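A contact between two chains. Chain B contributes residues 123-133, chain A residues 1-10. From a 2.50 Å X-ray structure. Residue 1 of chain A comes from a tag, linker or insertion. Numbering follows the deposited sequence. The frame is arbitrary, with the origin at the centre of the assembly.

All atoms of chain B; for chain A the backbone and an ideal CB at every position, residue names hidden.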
ATOM      1  N   PHE B 123     -10.288  -4.643   9.044  1.00 33.37           N
ATOM      2  CA  PHE B 123     -10.207  -5.059  10.438  1.00 33.69           C
ATOM      3  C   PHE B 123      -9.994  -3.910  11.416  1.00 34.39           C
ATOM      4  O   PHE B 123     -10.379  -4.047  12.577  1.00 34.92           O
ATOM      5  CB  PHE B 123      -9.199  -6.178  10.660  1.00 34.08           C
ATOM      6  CG  PHE B 123      -9.491  -7.481   9.886  1.00 34.52           C
ATOM      7  CD1 PHE B 123     -10.739  -7.778   9.278  1.00 34.27           C
ATOM      8  CD2 PHE B 123      -8.518  -8.482   9.892  1.00 33.96           C
ATOM      9  CE1 PHE B 123     -10.936  -9.009   8.625  1.00 33.97           C
ATOM     10  CE2 PHE B 123      -8.722  -9.680   9.280  1.00 34.06           C
ATOM     11  CZ  PHE B 123      -9.925  -9.960   8.633  1.00 33.90           C
ATOM     12  N   ASN B 124      -9.368  -2.813  10.976  1.00 34.39           N
ATOM     13  CA  ASN B 124      -9.282  -1.579  11.786  1.00 33.74           C
ATOM     14  C   ASN B 124     -10.523  -0.678  11.603  1.00 34.59           C
ATOM     15  O   ASN B 124     -10.716   0.229  12.390  1.00 35.80           O
ATOM     16  CB  ASN B 124      -7.998  -0.800  11.504  1.00 32.48           C
ATOM     17  CG  ASN B 124      -6.799  -1.464  12.088  1.00 31.60           C
ATOM     18  OD1 ASN B 124      -6.619  -1.451  13.300  1.00 30.97           O
ATOM     19  ND2 ASN B 124      -5.964  -2.051  11.241  1.00 30.36           N
ATOM     20  N   LEU B 125     -11.340  -0.914  10.572  1.00 35.50           N
ATOM     21  CA  LEU B 125     -12.611  -0.170  10.350  1.00 36.35           C
ATOM     22  C   LEU B 125     -13.765  -0.794  11.164  1.00 35.82           C
ATOM     23  O   LEU B 125     -14.698  -0.082  11.534  1.00 35.59           O
ATOM     24  CB  LEU B 125     -12.970  -0.099   8.840  1.00 37.00           C
ATOM     25  CG  LEU B 125     -14.327   0.464   8.359  1.00 37.96           C
ATOM     26  CD1 LEU B 125     -14.572   1.867   8.837  1.00 38.09           C
ATOM     27  CD2 LEU B 125     -14.436   0.425   6.836  1.00 37.96           C
ATOM     28  N   PHE B 126     -13.700  -2.111  11.415  1.00 35.42           N
ATOM     29  CA  PHE B 126     -14.730  -2.857  12.166  1.00 35.20           C
ATOM     30  C   PHE B 126     -14.280  -3.454  13.505  1.00 34.09           C
ATOM     31  O   PHE B 126     -15.070  -4.064  14.170  1.00 33.39           O
ATOM     32  CB  PHE B 126     -15.330  -3.946  11.262  1.00 35.26           C
ATOM     33  CG  PHE B 126     -16.099  -3.390  10.096  1.00 35.93           C
ATOM     34  CD1 PHE B 126     -17.269  -2.678  10.307  1.00 36.10           C
ATOM     35  CD2 PHE B 126     -15.672  -3.583   8.779  1.00 36.91           C
ATOM     36  CE1 PHE B 126     -17.990  -2.125   9.233  1.00 36.64           C
ATOM     37  CE2 PHE B 126     -16.407  -3.051   7.681  1.00 36.66           C
ATOM     38  CZ  PHE B 126     -17.561  -2.326   7.908  1.00 36.34           C
ATOM     39  N   GLY B 127     -13.025  -3.252  13.890  1.00 33.92           N
ATOM     40  CA  GLY B 127     -12.449  -3.779  15.132  1.00 33.78           C
ATOM     41  C   GLY B 127     -11.588  -2.712  15.769  1.00 33.94           C
ATOM     42  O   GLY B 127     -11.282  -1.712  15.138  1.00 33.12           O
ATOM     43  N   GLY B 128     -11.181  -2.945  17.014  1.00 35.41           N
ATOM     44  CA  GLY B 128     -10.437  -1.957  17.809  1.00 35.75           C
ATOM     45  C   GLY B 128     -11.426  -1.130  18.608  1.00 35.85           C
ATOM     46  O   GLY B 128     -12.563  -1.559  18.825  1.00 36.46           O
ATOM     47  N   ALA B 129     -11.000   0.050  19.043  1.00 35.63           N
ATOM     48  CA  ALA B 129     -11.834   0.917  19.887  1.00 35.50           C
ATOM     49  C   ALA B 129     -13.072   1.537  19.172  1.00 36.27           C
ATOM     50  O   ALA B 129     -12.928   2.137  18.113  1.00 36.95           O
ATOM     51  CB  ALA B 129     -10.959   2.030  20.483  1.00 34.46           C
ATOM     52  N   PHE B 130     -14.266   1.371  19.753  1.00 36.97           N
ATOM     53  CA  PHE B 130     -15.526   2.004  19.294  1.00 37.71           C
ATOM     54  C   PHE B 130     -16.002   2.985  20.368  1.00 40.17           C
ATOM     55  O   PHE B 130     -15.649   2.840  21.546  1.00 40.37           O
ATOM     56  CB  PHE B 130     -16.654   0.984  19.120  1.00 36.60           C
ATOM     57  CG  PHE B 130     -16.599   0.203  17.843  1.00 35.14           C
ATOM     58  CD1 PHE B 130     -15.563  -0.679  17.596  1.00 34.43           C
ATOM     59  CD2 PHE B 130     -17.640   0.288  16.907  1.00 34.14           C
ATOM     60  CE1 PHE B 130     -15.537  -1.426  16.411  1.00 33.98           C
ATOM     61  CE2 PHE B 130     -17.616  -0.468  15.726  1.00 33.12           C
ATOM     62  CZ  PHE B 130     -16.574  -1.305  15.475  1.00 33.06           C
ATOM     63  N   VAL B 131     -16.819   3.963  19.968  1.00 42.64           N
ATOM     64  CA  VAL B 131     -17.432   4.898  20.918  1.00 45.25           C
ATOM     65  C   VAL B 131     -18.547   4.111  21.643  1.00 47.71           C
ATOM     66  O   VAL B 131     -19.281   3.350  21.005  1.00 48.09           O
ATOM     67  CB  VAL B 131     -18.011   6.194  20.230  1.00 44.74           C
ATOM     68  CG1 VAL B 131     -18.712   7.119  21.279  1.00 44.54           C
ATOM     69  CG2 VAL B 131     -16.921   6.949  19.510  1.00 43.41           C
ATOM     70  N   ASN B 132     -18.641   4.269  22.961  1.00 50.61           N
ATOM     71  CA  ASN B 132     -19.683   3.593  23.757  1.00 53.05           C
ATOM     72  C   ASN B 132     -20.996   4.425  23.677  1.00 55.66           C
ATOM     73  O   ASN B 132     -21.085   5.515  24.276  1.00 56.59           O
ATOM     74  CB  ASN B 132     -19.204   3.424  25.202  1.00 52.61           C
ATOM     75  CG  ASN B 132     -20.066   2.470  26.021  1.00 52.19           C
ATOM     76  OD1 ASN B 132     -20.916   1.742  25.510  1.00 51.84           O
ATOM     77  ND2 ASN B 132     -19.813   2.457  27.314  1.00 51.89           N
ATOM     78  N   GLU B 133     -21.999   3.901  22.951  1.00 57.58           N
ATOM     79  CA  GLU B 133     -23.267   4.633  22.651  1.00 58.88           C
ATOM     80  C   GLU B 133     -24.269   4.784  23.817  1.00 58.54           C
ATOM     81  O   GLU B 133     -24.744   3.810  24.401  1.00 58.37           O
ATOM     82  CB  GLU B 133     -23.956   4.024  21.409  1.00 59.92           C
ATOM     83  CG  GLU B 133     -23.033   3.965  20.156  1.00 60.86           C
ATOM     84  CD  GLU B 133     -23.750   3.604  18.835  1.00 61.87           C
ATOM     85  OE1 GLU B 133     -24.870   4.115  18.591  1.00 62.57           O
ATOM     86  OE2 GLU B 133     -23.170   2.842  18.014  1.00 62.25           O
TER
ATOM     87  N   UNK A   1     -27.736  -0.307  10.589  1.00 42.03           N
ATOM     88  CA  UNK A   1     -26.827   0.001   9.430  1.00 42.27           C
ATOM     89  C   UNK A   1     -25.426  -0.571   9.632  1.00 42.32           C
ATOM     90  O   UNK A   1     -25.277  -1.676  10.173  1.00 43.24           O
ATOM     91  CB  UNK A   1     -26.720   1.513   9.220  1.00 42.27           C
ATOM     92  N   UNK A   2     -24.409   0.153   9.164  1.00 41.31           N
ATOM     93  CA  UNK A   2     -22.989  -0.211   9.351  1.00 40.88           C
ATOM     94  C   UNK A   2     -22.444   0.706  10.443  1.00 40.62           C
ATOM     95  O   UNK A   2     -22.628   1.931  10.371  1.00 41.13           O
ATOM     96  CB  UNK A   2     -22.185  -0.076   8.056  1.00 40.88           C
ATOM     97  N   UNK A   3     -21.797   0.127  11.453  1.00 39.85           N
ATOM     98  CA  UNK A   3     -21.198   0.905  12.541  1.00 39.47           C
ATOM     99  C   UNK A   3     -19.686   0.697  12.502  1.00 37.73           C
ATOM    100  O   UNK A   3     -19.208  -0.446  12.478  1.00 35.37           O
ATOM    101  CB  UNK A   3     -21.773   0.499  13.899  1.00 39.47           C
ATOM    102  N   UNK A   4     -18.956   1.813  12.459  1.00 36.37           N
ATOM    103  CA  UNK A   4     -17.509   1.808  12.392  1.00 36.54           C
ATOM    104  C   UNK A   4     -16.838   2.101  13.722  1.00 35.01           C
ATOM    105  O   UNK A   4     -17.428   2.691  14.618  1.00 34.93           O
ATOM    106  CB  UNK A   4     -17.042   2.828  11.352  1.00 36.54           C
ATOM    107  N   UNK A   5     -15.565   1.717  13.803  1.00 33.95           N
ATOM    108  CA  UNK A   5     -14.716   1.970  14.959  1.00 33.39           C
ATOM    109  C   UNK A   5     -14.337   3.449  14.973  1.00 34.19           C
ATOM    110  O   UNK A   5     -14.730   4.200  14.078  1.00 34.17           O
ATOM    111  CB  UNK A   5     -13.469   1.083  14.933  1.00 33.39           C
ATOM    112  N   UNK A   6     -13.570   3.871  15.978  1.00 35.10           N
ATOM    113  CA  UNK A   6     -13.127   5.266  16.058  1.00 36.13           C
ATOM    114  C   UNK A   6     -12.147   5.529  14.929  1.00 36.50           C
ATOM    115  O   UNK A   6     -12.271   6.540  14.231  1.00 37.12           O
ATOM    116  CB  UNK A   6     -12.489   5.573  17.414  1.00 36.13           C
ATOM    117  N   UNK A   7     -11.217   4.594  14.719  1.00 36.22           N
ATOM    118  CA  UNK A   7     -10.265   4.656  13.605  1.00 36.31           C
ATOM    119  C   UNK A   7     -11.022   4.902  12.300  1.00 36.32           C
ATOM    120  O   UNK A   7     -10.719   5.823  11.584  1.00 35.05           O
ATOM    121  CB  UNK A   7      -9.444   3.368  13.516  1.00 36.31           C
ATOM    122  N   UNK A   8     -12.041   4.088  12.044  1.00 37.35           N
ATOM    123  CA  UNK A   8     -12.897   4.228  10.872  1.00 38.04           C
ATOM    124  C   UNK A   8     -13.602   5.567  10.768  1.00 38.64           C
ATOM    125  O   UNK A   8     -13.625   6.166   9.693  1.00 38.47           O
ATOM    126  CB  UNK A   8     -13.946   3.114  10.873  1.00 38.04           C
ATOM    127  N   UNK A   9     -14.161   6.040  11.885  1.00 39.69           N
ATOM    128  CA  UNK A   9     -14.849   7.349  11.931  1.00 40.65           C
ATOM    129  C   UNK A   9     -13.928   8.511  11.543  1.00 41.62           C
ATOM    130  O   UNK A   9     -14.404   9.482  11.012  1.00 41.60           O
ATOM    131  CB  UNK A   9     -15.410   7.595  13.333  1.00 40.65           C
ATOM    132  N   UNK A  10     -12.624   8.392  11.785  1.00 44.23           N
ATOM    133  CA  UNK A  10     -11.637   9.400  11.340  1.00 47.23           C
ATOM    134  C   UNK A  10     -11.576   9.554   9.789  1.00 49.15           C
ATOM    135  O   UNK A  10     -11.350  10.662   9.298  1.00 49.83           O
ATOM    136  CB  UNK A  10     -10.253   9.017  11.868  1.00 47.23           C
TER

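Position 1 has nothing of chain B within 5.5 Å of its ideal CB, so the contact sets no preference there. The residue is Gly A1, left from an expression tag.

At position 2 the ideal CB points sideways and lies 4.8 Å from CE1 of Phe B126. A flexible apolar chain could reach that ring, although many others would fit. The residue is Met A2, present as selenomethionine; its SE sits 3.9 Å from CZ of Phe B126, oblique to the ring.

Position 3 also points sideways, its ideal CB 4.6 Å from CE2 of Phe B130 and 4.9 Å from OE2 of Glu B133. The nearby carboxylate would favour a basic or polar chain. Lys A3 is found, but its end leads away: the closest approach to the glutamate is CD to OE2 of Glu B133, 4.2 Å, a contact of the aliphatic part rather than of the amine.

At position 4 the ideal CB is 3.7 Å from CD1 of Leu B125 and 5.5 Å from CE1 of Phe B126. These apolar neighbours suit leucine, isoleucine, methionine or an aromatic residue. Phe A4 occupies the site with chi1 in m. CD1 of Leu B125 lies 3.4 Å from the centroid of the Phe A4 ring, only 18° off its normal, a CH-pi contact over the face; CE1 of Phe B126 meets the ring's edge, 3.6 Å from CD1 of Phe A4.

Position 5 is tightly framed. Its ideal CB is 3.4 Å from O of Ala B129, 3.6 Å from O of Gly B127 and 3.6 Å from CE1 of Phe B130, while its CA stands 3.6 Å above the Phe B130 ring centroid, 2° off the normal. The backbone N donates to O of Leu B125 (3.0 Å, 167°) whatever the side chain. Phi/psi of -74/179 just before a helix suits a capping residue, and O of Asn B124, 3.8 Å from the ideal CB, offers an acceptor to a small donor: serine, or alanine without the polar gain. Ser A5, chi1 in p, uses its hydroxyl twice: OG donates to O of Asn B124 (2.7 Å) and accepts from the backbone N of position 8 (3.2 Å), capping the helix.

Position 6 points toward chain B, its N donating to O of Ala B129 (2.8 Å, 173°). With Val B131 CG2 5.1 Å from the ideal CB, a long chain with an aliphatic stem fits. In Lys A6, CD packs 3.5 Å from CG2 of Val B131.

Position 7 also points toward chain B, its ideal CB 3.6 Å from O of Asn B124; polar or aromatic chains could fit. Phe A7, chi1 in t, brings CD2 to 3.3 Å from O of Asn B124.

At position 8 an ideal CB would fall 2.5 Å from CD1 of Leu B125, a clash that calls for glycine. Gly A8 complies, its CA 3.5 Å from that methyl.

Position 9 is permissive; Gln A9 brings OE1 within 3.7 Å of CG2 of Val B131. Position 10 is out of reach, and Lys A10 makes no contact.

Chain A (1-10) GMKFSKFGQK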
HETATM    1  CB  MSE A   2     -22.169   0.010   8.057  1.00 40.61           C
HETATM    2  CG  MSE A   2     -22.469  -0.971   6.897  1.00 39.54           C
HETATM    3 SE   MSE A   2     -21.300  -2.515   6.735  0.75 35.66          SE
HETATM    4  CE  MSE A   2     -22.541  -3.625   5.744  1.00 35.84           C
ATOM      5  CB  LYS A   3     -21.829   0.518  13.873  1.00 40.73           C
ATOM      6  CG  LYS A   3     -23.284   0.992  13.943  1.00 42.08           C
ATOM      7  CD  LYS A   3     -24.127   0.226  14.927  1.00 43.07           C
ATOM      8  CE  LYS A   3     -25.639   0.493  14.687  1.00 44.09           C
ATOM      9  NZ  LYS A   3     -26.156  -0.140  13.406  1.00 44.40           N
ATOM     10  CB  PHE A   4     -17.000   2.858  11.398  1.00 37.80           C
ATOM     11  CG  PHE A   4     -17.486   2.700   9.974  1.00 39.53           C
ATOM     12  CD1 PHE A   4     -17.812   1.451   9.402  1.00 40.14           C
ATOM     13  CD2 PHE A   4     -17.459   3.823   9.136  1.00 40.65           C
ATOM     14  CE1 PHE A   4     -18.200   1.354   8.053  1.00 40.35           C
ATOM     15  CE2 PHE A   4     -17.829   3.737   7.775  1.00 40.74           C
ATOM     16  CZ  PHE A   4     -18.206   2.497   7.239  1.00 40.78           C
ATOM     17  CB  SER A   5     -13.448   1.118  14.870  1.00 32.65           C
ATOM     18  OG  SER A   5     -12.620   1.534  13.796  1.00 31.29           O
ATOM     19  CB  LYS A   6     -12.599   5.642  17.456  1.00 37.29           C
ATOM     20  CG  LYS A   6     -13.748   5.618  18.514  1.00 39.25           C
ATOM     21  CD  LYS A   6     -13.511   6.438  19.817  1.00 40.74           C
ATOM     22  CE  LYS A   6     -12.341   5.935  20.671  1.00 41.88           C
ATOM     23  NZ  LYS A   6     -12.414   6.488  22.076  1.00 42.72           N
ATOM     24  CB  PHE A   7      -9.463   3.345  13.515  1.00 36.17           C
ATOM     25  CG  PHE A   7      -8.457   3.316  12.400  1.00 36.15           C
ATOM     26  CD1 PHE A   7      -7.225   3.952  12.540  1.00 36.50           C
ATOM     27  CD2 PHE A   7      -8.734   2.652  11.202  1.00 36.01           C
ATOM     28  CE1 PHE A   7      -6.276   3.929  11.486  1.00 36.65           C
ATOM     29  CE2 PHE A   7      -7.798   2.618  10.155  1.00 35.71           C
ATOM     30  CZ  PHE A   7      -6.571   3.255  10.297  1.00 35.80           C
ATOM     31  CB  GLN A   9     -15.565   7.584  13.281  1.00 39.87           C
ATOM     32  CG  GLN A   9     -16.824   6.750  13.417  1.00 40.00           C
ATOM     33  CD  GLN A   9     -17.445   6.717  14.829  1.00 40.65           C
ATOM     34  OE1 GLN A   9     -16.756   6.751  15.861  1.00 39.76           O
ATOM     35  NE2 GLN A   9     -18.769   6.594  14.863  1.00 40.91           N
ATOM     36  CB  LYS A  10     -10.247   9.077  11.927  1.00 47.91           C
ATOM     37  CG  LYS A  10      -9.132  10.031  11.567  1.00 48.44           C
ATOM     38  CD  LYS A  10      -7.882   9.774  12.401  1.00 48.64           C
ATOM     39  CE  LYS A  10      -6.787  10.766  11.998  1.00 48.94           C
ATOM     40  NZ  LYS A  10      -6.248  10.504  10.626  1.00 47.44           N
TER
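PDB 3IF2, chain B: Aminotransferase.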